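Local coordinates for ankyrin repeat family protein (Enterococcus faecalis, PDB 3HRA) that is of unknown function but folds as a stack of ankyrin repeats, a scaffold that in relatives usually binds other proteins, at residues T18-V21 against K22-L25; E152-Q155 against L156-D159; Y190-I193 against S194-L197. One frame throughout, in Å; residues are numbered along the deposited sequence.

Contact 1 (T18-V21 against K22-L25); sequences TKKV and KEIL
Lys-20 and Glu-23, one helical turn apart, lean across each other on a partly open side of helix 18-25, and their charged ends meet in a salt bridge. The lysine ammonium NZ reaches Glu-23 OE2 at 2.7 Å, on the syn side of the carboxylate and 21° out of its plane. Lys-20 gets there by a bend in its chain: CG stands anti to the backbone N, and a kink at chi2 (61°) turns the rest of the chain along the helix, laying CE 3.2 Å from the same OE2. A water closes the gap on the other carboxylate oxygen, accepting from Lys-20 NZ and donating to Glu-23 OE1. OE2 is also bonded to Tyr-4 OH, which helps to fix the carboxylate. Long, flexible charged chains suit this partly open face, whereas the inward face is aliphatic. There Val-21 and Leu-25 lie side by side and point the same way, with Val-21 CG1 3.8 Å from Leu-25 CD1. The same two residues are joined by the helical bond from Leu-25 N to Val-21 O, 3.0 Å. Helix 18-25 is the second of an ankyrin-type helix pair: Val-21 and Ile-24 rest on Ala-12 of helix 8-14, while Val-21 and Leu-25 pack on Ile-54 and Ala-57 of helix 52-60, and Lys-22 NZ bridges to Glu-53 there.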
# COMPACT_ATOMS: atom_id res chain seq x y z
N THR A 18 -8.03 -16.31 -15.23
CA THR A 18 -7.74 -15.13 -16.04
C THR A 18 -8.58 -15.10 -17.33
O THR A 18 -9.13 -14.06 -17.71
CB THR A 18 -6.25 -15.11 -16.40
OG1 THR A 18 -5.49 -15.14 -15.19
CG2 THR A 18 -5.91 -13.87 -17.21
N LYS A 19 -8.67 -16.24 -18.01
CA LYS A 19 -9.42 -16.31 -19.26
C LYS A 19 -10.92 -16.06 -19.04
O LYS A 19 -11.55 -15.35 -19.83
CB LYS A 19 -9.20 -17.65 -19.96
CG LYS A 19 -7.75 -17.86 -20.39
CD LYS A 19 -7.57 -19.20 -21.09
CE LYS A 19 -6.22 -19.81 -20.74
NZ LYS A 19 -5.14 -18.78 -20.73
N LYS A 20 -11.48 -16.63 -17.98
CA LYS A 20 -12.89 -16.37 -17.64
C LYS A 20 -13.14 -14.90 -17.29
O LYS A 20 -14.16 -14.33 -17.68
CB LYS A 20 -13.34 -17.26 -16.47
CG LYS A 20 -14.85 -17.20 -16.16
CD LYS A 20 -15.68 -17.67 -17.35
CE LYS A 20 -17.16 -17.69 -17.00
NZ LYS A 20 -18.00 -18.34 -18.05
N VAL A 21 -12.22 -14.28 -16.55
CA VAL A 21 -12.29 -12.84 -16.27
C VAL A 21 -12.36 -12.02 -17.55
O VAL A 21 -13.24 -11.16 -17.69
CB VAL A 21 -11.10 -12.35 -15.42
CG1 VAL A 21 -11.04 -10.82 -15.43
CG2 VAL A 21 -11.25 -12.86 -14.02
N LYS A 22 -11.48 -12.30 -18.50
CA LYS A 22 -11.44 -11.54 -19.75
C LYS A 22 -12.70 -11.78 -20.58
O LYS A 22 -13.18 -10.86 -21.23
CB LYS A 22 -10.18 -11.86 -20.54
CG LYS A 22 -8.95 -11.30 -19.88
CD LYS A 22 -7.65 -11.69 -20.58
CE LYS A 22 -6.50 -10.82 -20.11
NZ LYS A 22 -5.27 -11.02 -20.93
N GLU A 23 -13.20 -13.02 -20.56
CA GLU A 23 -14.46 -13.36 -21.21
C GLU A 23 -15.59 -12.49 -20.68
O GLU A 23 -16.35 -11.93 -21.45
CB GLU A 23 -14.80 -14.85 -21.00
CG GLU A 23 -16.22 -15.22 -21.43
CD GLU A 23 -16.75 -16.47 -20.72
OE1 GLU A 23 -16.22 -17.55 -21.00
OE2 GLU A 23 -17.72 -16.37 -19.90
N ILE A 24 -15.71 -12.40 -19.36
CA ILE A 24 -16.79 -11.62 -18.77
C ILE A 24 -16.65 -10.13 -19.09
O ILE A 24 -17.63 -9.45 -19.36
CB ILE A 24 -16.88 -11.83 -17.25
CG1 ILE A 24 -17.29 -13.28 -16.93
CG2 ILE A 24 -17.85 -10.82 -16.62
CD1 ILE A 24 -17.03 -13.68 -15.49
N LEU A 25 -15.42 -9.63 -19.06
CA LEU A 25 -15.17 -8.20 -19.25
C LEU A 25 -15.48 -7.75 -20.68
O LEU A 25 -15.63 -6.55 -20.95
CB LEU A 25 -13.73 -7.85 -18.88
CG LEU A 25 -13.40 -7.92 -17.39
CD1 LEU A 25 -11.94 -7.58 -17.13
CD2 LEU A 25 -14.34 -6.99 -16.59
O HOH W 1 -16.73 -20.00 -19.98

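Contact 2 (E152-Q155 against L156-D159); sequences EGNQ and LYQD
Asn-154 OD1 is gripped by two backbone N-H groups, those of Leu-156 and Tyr-157. In this ankyrin repeat Asn-154 stands at the N-cap of helix 155-166, and its OD1 supplies the capping bonds, that to Leu-156 N being weak. The bond from Tyr-157 N is long at 3.3 Å but straight, with an N-H...O angle of 164° and the donor nearly in line with the side-chain C=O. Leu-156 N is nearer, at 3.1 Å from OD1, but its N-H points well aside. Asparagine suits the place: its short chain brings a carbonyl oxygen back to the amides of the first helical turn. The fold-back depends on chi1 of 63°, with CG between the backbone N and the carbonyl carbon. The same OD1 also lies at the edge of the Tyr-157 ring, near its plane, 3.3 Å from CD2, and the amide and ring planes are 23° apart. Such an edge approach sets a partly negative oxygen beside the ring's polarised C-H. The buried tyrosine has its own hydroxyl bonded to Glu-115 O, so the ring is held at its far end as well. Just before the cap, Gly-153 adopts a positive phi, a conformation glycine takes easily, as the chain turns into the helix.

The main-chain oxygen of Asn-154 begins the regular helical pattern, accepting from Gln-158 N at 2.9 Å. Out on the exposed side, Gln-155 bends at chi2 to bring its amide along the helix toward Asp-159, and Gln-155 NE2 makes a weak bond to Asp-159 OD1, 3.0 Å.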
# COMPACT_ATOMS: atom_id res chain seq x y z
N GLU A 152 13.15 -4.66 13.02
CA GLU A 152 14.33 -5.34 13.56
C GLU A 152 15.67 -4.60 13.41
O GLU A 152 16.71 -5.09 13.86
CB GLU A 152 14.43 -6.73 12.93
CG GLU A 152 13.22 -7.64 13.23
CD GLU A 152 11.93 -7.21 12.54
OE1 GLU A 152 12.01 -6.62 11.44
OE2 GLU A 152 10.84 -7.45 13.10
N GLY A 153 15.65 -3.44 12.77
CA GLY A 153 16.85 -2.62 12.64
C GLY A 153 17.93 -3.15 11.72
O GLY A 153 19.06 -2.66 11.75
N ASN A 154 17.59 -4.15 10.91
CA ASN A 154 18.57 -4.83 10.08
C ASN A 154 18.86 -4.07 8.80
O ASN A 154 18.39 -2.96 8.61
CB ASN A 154 18.13 -6.26 9.78
CG ASN A 154 16.85 -6.32 8.98
OD1 ASN A 154 16.46 -5.35 8.33
ND2 ASN A 154 16.18 -7.46 9.00
N GLN A 155 19.65 -4.68 7.91
CA GLN A 155 20.04 -4.02 6.66
C GLN A 155 18.87 -3.46 5.84
O GLN A 155 18.97 -2.37 5.27
CB GLN A 155 20.84 -4.98 5.77
CG GLN A 155 21.42 -4.29 4.56
CD GLN A 155 22.43 -3.22 4.93
OE1 GLN A 155 23.52 -3.53 5.41
NE2 GLN A 155 22.07 -1.95 4.71
N LEU A 156 17.80 -4.24 5.74
CA LEU A 156 16.65 -3.85 4.92
C LEU A 156 16.06 -2.56 5.47
O LEU A 156 15.78 -1.63 4.73
CB LEU A 156 15.60 -4.97 4.92
CG LEU A 156 14.28 -4.71 4.20
CD1 LEU A 156 14.51 -4.36 2.73
CD2 LEU A 156 13.36 -5.91 4.37
N TYR A 157 15.92 -2.50 6.79
CA TYR A 157 15.33 -1.33 7.42
C TYR A 157 16.28 -0.15 7.45
O TYR A 157 15.85 1.00 7.32
CB TYR A 157 14.69 -1.67 8.78
CG TYR A 157 13.48 -2.53 8.54
CD1 TYR A 157 12.27 -1.97 8.14
CD2 TYR A 157 13.55 -3.92 8.62
CE1 TYR A 157 11.16 -2.77 7.86
CE2 TYR A 157 12.44 -4.71 8.35
CZ TYR A 157 11.25 -4.14 7.98
OH TYR A 157 10.15 -4.93 7.69
N GLN A 158 17.58 -0.43 7.54
CA GLN A 158 18.59 0.61 7.39
C GLN A 158 18.42 1.23 6.00
O GLN A 158 18.42 2.45 5.86
CB GLN A 158 20.01 0.06 7.59
CG GLN A 158 20.29 -0.38 9.02
CD GLN A 158 21.47 -1.33 9.14
OE1 GLN A 158 21.51 -2.20 10.02
NE2 GLN A 158 22.45 -1.16 8.26
N ASP A 159 18.24 0.40 4.99
CA ASP A 159 18.08 0.91 3.62
C ASP A 159 16.78 1.72 3.45
O ASP A 159 16.76 2.73 2.73
CB ASP A 159 18.11 -0.25 2.60
CG ASP A 159 19.53 -0.82 2.38
OD1 ASP A 159 20.53 -0.20 2.80
OD2 ASP A 159 19.63 -1.90 1.77

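Contact 3 (Y190-I193 against S194-L197); sequences YTEI and SKIL
Helix 191-198 opens at its N-cap, Tyr-190, whose O takes the first helical bond from Ser-194 N at 2.9 Å; the next three turn-to-turn bonds follow without a break, the last from Leu-197 N to Ile-193 O. On the exposed side Glu-192 and Lys-195 run side by side, and Lys-195 NZ meets Glu-192 OE1 at 3.2 Å in a salt bridge whose hydrogen bond is weak. Both chains bend to bring the charges together, Glu-192 at chi2 (-64°) and Lys-195 at chi3 (65°). The lysine CE lies 3.3 Å from the same oxygen, so its methylene packs alongside the charge. In the ankyrin stack this is the second helix of the last pair, and its other side is apolar. Ile-193 and Leu-197 point the same way from successive turns, CG2 to CD1 3.8 Å. The isoleucine presents CG2 there because that branch is anti to the backbone N. Branched aliphatic chains suit this interior, where Ile-193 packs on Ala-185 and Leu-197 on Ala-181 and Met-182 of helix 181-188, while Leu-197 also reaches Val-161 of helix 155-166. Ile-196 CG1 approaches Glu-192 O from beyond its oxygen end, at 3.1 Å.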
# COMPACT_ATOMS: atom_id res chain seq x y z
N TYR A 190 19.72 0.27 17.99
CA TYR A 190 19.89 0.14 16.54
C TYR A 190 20.96 1.10 16.03
O TYR A 190 20.66 2.14 15.44
CB TYR A 190 18.57 0.38 15.80
CG TYR A 190 17.52 -0.68 16.06
CD1 TYR A 190 16.20 -0.48 15.68
CD2 TYR A 190 17.85 -1.88 16.70
CE1 TYR A 190 15.23 -1.45 15.91
CE2 TYR A 190 16.87 -2.87 16.94
CZ TYR A 190 15.57 -2.64 16.54
OH TYR A 190 14.58 -3.58 16.77
N THR A 191 22.22 0.73 16.28
CA THR A 191 23.36 1.58 16.02
C THR A 191 23.46 2.12 14.61
O THR A 191 23.72 3.30 14.42
CB THR A 191 24.69 0.86 16.36
OG1 THR A 191 24.58 0.25 17.65
CG2 THR A 191 25.82 1.85 16.37
N GLU A 192 23.28 1.27 13.61
CA GLU A 192 23.42 1.72 12.22
C GLU A 192 22.34 2.72 11.83
O GLU A 192 22.62 3.69 11.13
CB GLU A 192 23.43 0.54 11.25
CG GLU A 192 24.60 -0.43 11.43
CD GLU A 192 25.96 0.21 11.15
OE1 GLU A 192 26.04 1.15 10.32
OE2 GLU A 192 26.96 -0.22 11.77
N ILE A 193 21.11 2.49 12.28
CA ILE A 193 20.05 3.46 12.07
C ILE A 193 20.34 4.78 12.78
O ILE A 193 20.15 5.86 12.19
CB ILE A 193 18.66 2.88 12.45
CG1 ILE A 193 18.28 1.82 11.42
CG2 ILE A 193 17.60 3.98 12.50
CD1 ILE A 193 16.97 1.08 11.71
N SER A 194 20.81 4.72 14.03
CA SER A 194 21.12 5.95 14.76
C SER A 194 22.15 6.81 14.03
O SER A 194 22.03 8.03 13.95
CB SER A 194 21.64 5.63 16.17
OG SER A 194 20.62 5.05 16.97
N LYS A 195 23.17 6.15 13.49
CA LYS A 195 24.23 6.82 12.76
C LYS A 195 23.67 7.49 11.50
O LYS A 195 23.99 8.65 11.21
CB LYS A 195 25.32 5.81 12.40
CG LYS A 195 26.50 6.40 11.68
CD LYS A 195 27.61 5.38 11.50
CE LYS A 195 27.18 4.25 10.59
NZ LYS A 195 28.32 3.35 10.27
N ILE A 196 22.83 6.77 10.77
CA ILE A 196 22.18 7.31 9.58
C ILE A 196 21.37 8.55 9.96
O ILE A 196 21.50 9.61 9.34
CB ILE A 196 21.26 6.26 8.92
CG1 ILE A 196 22.07 5.06 8.41
CG2 ILE A 196 20.44 6.88 7.80
CD1 ILE A 196 21.19 3.90 7.97
N LEU A 197 20.56 8.44 11.01
CA LEU A 197 19.72 9.56 11.42
C LEU A 197 20.54 10.77 11.87
O LEU A 197 20.15 11.91 11.61
CB LEU A 197 18.74 9.15 12.52
CG LEU A 197 17.65 8.16 12.07
CD1 LEU A 197 16.81 7.67 13.24
CD2 LEU A 197 16.75 8.78 11.00

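Each of the three contacts involves the second helix of an ankyrin pair, contact 2 together with the loop leading into it. Contacts 1 and 3 sit in the terminal pairs, with centres about 50 Å apart on opposite sides of the chain's centre. Both are partly buried, joining an inward aliphatic pair four residues apart to an outward lysine-glutamate bridge; the lysine comes first in contact 1 and the glutamate first in contact 3, and the bridge of contact 1 is shorter and also spanned by a water. Contact 2 is a surface contact, and side-chain capping and amide bonds stand in place of an aliphatic pair. Contacts 2 and 3 touch: Gln-158 packs on Glu-192, and Gly-153 lies beside the Tyr-190 ring.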